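Local atomic coordinates of malic enzyme (Entamoeba histolytica, PDB entry 3NV9), a protein that probably catalyses the oxidative decarboxylation of malate to pyruvate and carbon dioxide, using NAD or NADP as electron acceptor. Residues T233-I238 / I248-S253. Numbering follows the deposited sequence.
With SO4 (sulfate ion), chain G.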
loop_
_atom_site.group_PDB
_atom_site.type_symbol
_atom_site.label_atom_id
_atom_site.label_comp_id
_atom_site.label_asym_id
_atom_site.label_seq_id
_atom_site.Cartn_x
_atom_site.Cartn_y
_atom_site.Cartn_z
ATOM N N THR A 233 -15.937 -19.329 -14.731
ATOM C CA THR A 233 -15.928 -18.057 -15.445
ATOM C C THR A 233 -15.394 -18.252 -16.853
ATOM O O THR A 233 -15.853 -17.568 -17.762
ATOM C CB THR A 233 -15.158 -16.980 -14.704
ATOM O OG1 THR A 233 -15.493 -17.032 -13.309
ATOM C CG2 THR A 233 -15.482 -15.594 -15.262
ATOM N N CYS A 234 -14.470 -19.212 -17.010
ATOM C CA CYS A 234 -13.898 -19.575 -18.321
ATOM C C CYS A 234 -14.990 -20.076 -19.237
ATOM O O CYS A 234 -15.074 -19.651 -20.376
ATOM C CB CYS A 234 -12.789 -20.605 -18.225
ATOM S SG CYS A 234 -11.265 -19.922 -17.535
ATOM N N LEU A 235 -15.837 -20.959 -18.713
ATOM C CA LEU A 235 -16.969 -21.506 -19.437
ATOM C C LEU A 235 -17.923 -20.400 -19.824
ATOM O O LEU A 235 -18.312 -20.305 -20.979
ATOM C CB LEU A 235 -17.691 -22.555 -18.581
ATOM C CG LEU A 235 -18.717 -23.444 -19.278
ATOM C CD1 LEU A 235 -18.777 -24.743 -18.486
ATOM C CD2 LEU A 235 -20.087 -22.701 -19.296
ATOM N N ARG A 236 -18.280 -19.549 -18.874
ATOM C CA ARG A 236 -19.199 -18.480 -19.155
ATOM C C ARG A 236 -18.704 -17.488 -20.224
ATOM O O ARG A 236 -19.504 -17.043 -21.097
ATOM C CB ARG A 236 -19.529 -17.723 -17.895
ATOM C CG ARG A 236 -20.489 -16.555 -18.193
ATOM C CD ARG A 236 -20.893 -15.807 -16.958
ATOM N NE ARG A 236 -19.896 -14.848 -16.490
ATOM C CZ ARG A 236 -19.259 -14.895 -15.320
ATOM N NH1 ARG A 236 -19.439 -15.915 -14.483
ATOM N NH2 ARG A 236 -18.412 -13.923 -14.984
ATOM N N LEU A 237 -17.427 -17.098 -20.173
ATOM C CA LEU A 237 -16.971 -16.158 -21.202
ATOM C C LEU A 237 -16.934 -16.840 -22.534
ATOM O O LEU A 237 -17.237 -16.201 -23.532
ATOM C CB LEU A 237 -15.599 -15.505 -20.914
ATOM C CG LEU A 237 -15.605 -14.556 -19.719
ATOM C CD1 LEU A 237 -14.284 -13.746 -19.631
ATOM C CD2 LEU A 237 -16.834 -13.681 -19.691
ATOM N N ILE A 238 -16.531 -18.117 -22.550
ATOM C CA ILE A 238 -16.341 -18.902 -23.779
ATOM C C ILE A 238 -17.660 -19.142 -24.546
ATOM O O ILE A 238 -17.653 -19.127 -25.800
ATOM C CB ILE A 238 -15.575 -20.191 -23.502
ATOM C CG1 ILE A 238 -14.073 -19.870 -23.349
ATOM C CG2 ILE A 238 -15.741 -21.258 -24.616
ATOM C CD1 ILE A 238 -13.242 -20.952 -22.543
ATOM N N ILE A 248 -20.792 -28.685 -24.586
ATOM C CA ILE A 248 -19.895 -28.389 -23.460
ATOM C C ILE A 248 -20.214 -29.276 -22.223
ATOM O O ILE A 248 -21.367 -29.378 -21.822
ATOM C CB ILE A 248 -20.022 -26.871 -23.088
ATOM C CG1 ILE A 248 -19.147 -26.019 -24.009
ATOM C CG2 ILE A 248 -19.585 -26.585 -21.675
ATOM C CD1 ILE A 248 -19.310 -24.584 -23.766
ATOM N N VAL A 249 -19.210 -29.913 -21.619
ATOM C CA VAL A 249 -19.447 -30.531 -20.321
ATOM C C VAL A 249 -18.478 -29.986 -19.262
ATOM O O VAL A 249 -17.255 -30.053 -19.476
ATOM C CB VAL A 249 -19.114 -32.046 -20.288
ATOM C CG1 VAL A 249 -19.932 -32.740 -19.204
ATOM C CG2 VAL A 249 -19.173 -32.706 -21.628
ATOM N N MET A 250 -19.001 -29.547 -18.121
ATOM C CA MET A 250 -18.158 -29.347 -16.924
ATOM C C MET A 250 -18.204 -30.502 -15.850
ATOM O O MET A 250 -19.269 -31.047 -15.567
ATOM C CB MET A 250 -18.482 -27.995 -16.304
ATOM C CG MET A 250 -17.814 -27.728 -15.006
ATOM S SD MET A 250 -17.616 -25.956 -14.824
ATOM C CE MET A 250 -19.068 -25.385 -14.025
ATOM N N PHE A 251 -17.065 -30.863 -15.248
ATOM C CA PHE A 251 -17.071 -31.824 -14.118
ATOM C C PHE A 251 -16.642 -31.193 -12.785
ATOM O O PHE A 251 -15.681 -30.411 -12.732
ATOM C CB PHE A 251 -16.202 -33.048 -14.384
ATOM C CG PHE A 251 -16.658 -33.894 -15.539
ATOM C CD1 PHE A 251 -16.504 -33.446 -16.871
ATOM C CD2 PHE A 251 -17.222 -35.174 -15.318
ATOM C CE1 PHE A 251 -16.934 -34.253 -17.960
ATOM C CE2 PHE A 251 -17.634 -36.010 -16.420
ATOM C CZ PHE A 251 -17.500 -35.550 -17.721
ATOM N N ASP A 252 -17.362 -31.516 -11.704
ATOM C CA ASP A 252 -16.866 -31.222 -10.365
ATOM C C ASP A 252 -16.340 -32.521 -9.704
ATOM O O ASP A 252 -16.130 -33.523 -10.411
ATOM C CB ASP A 252 -17.930 -30.499 -9.549
ATOM C CG ASP A 252 -19.084 -31.377 -9.212
ATOM O OD1 ASP A 252 -19.005 -32.571 -9.547
ATOM O OD2 ASP A 252 -20.057 -30.866 -8.626
ATOM N N SER A 253 -16.097 -32.509 -8.389
ATOM C CA SER A 253 -15.571 -33.715 -7.687
ATOM C C SER A 253 -16.481 -34.960 -7.800
ATOM O O SER A 253 -15.993 -36.098 -7.895
ATOM C CB SER A 253 -15.258 -33.432 -6.209
ATOM O OG SER A 253 -16.314 -32.730 -5.540
HETATM S S SO4 G . -14.745 -28.822 -8.048
HETATM O O1 SO4 G . -14.230 -29.685 -9.131
HETATM O O2 SO4 G . -15.963 -28.079 -8.385
HETATM O O3 SO4 G . -15.063 -29.601 -6.822
HETATM O O4 SO4 G . -13.727 -27.799 -7.854
#
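Leu235, on the helical segment 233-238, faces Met250 of the strand segment 248-253 with their CA atoms 8.3 Å apart, and no hydrogen bond joins the two backbones. The contact is apolar and buried, and Leu235 carries the helix side of it. Its CG stands anti to the backbone N (chi1 -167°), which sends the CD1 methyl to the strand between two side chains. On one of them CD1 meets the branch methyl CG2 of Ile248 at 3.8 Å, and Leu235 CG lies close to the same methyl. On the other, CD1 of Leu235 rests 3.9 Å from CB of Met250, at the root of that chain. The thioether also takes part, because SD of Met250 lies 4.0 Å from CD1 of Leu235. Ile238, one turn further along the helix, points its CB toward the strand as well, but its CG2 stays 5.0 Å from CD1 of Ile248. Helix 229-240 is the crossover of a beta-alpha-beta unit, following strand 222-225 and leading into the parallel strand 248-252 of the Rossmann-type NAD-binding domain. Phe224 on the first strand of the unit also touches Leu235, while helix 193-213 covers Cys234 and Leu237. Val249 and Phe251 pack instead against helix 288-292. At the C-terminal end of the strand a sulfate, probably from the crystallisation liquor, lies beside Asp252 and Ser253. Its O3 receives a long, weak hydrogen bond from Ser253 N at 3.5 Å. That bond is bent, with 142° at the hydrogen. Sulfate O1 comes to 3.3 Å from Asp252 CA. The Asp252 carboxylate has partners of its own: OD2 forms salt bridges with Arg261 and Lys273, and OD1 accepts the backbone N-H of Lys254.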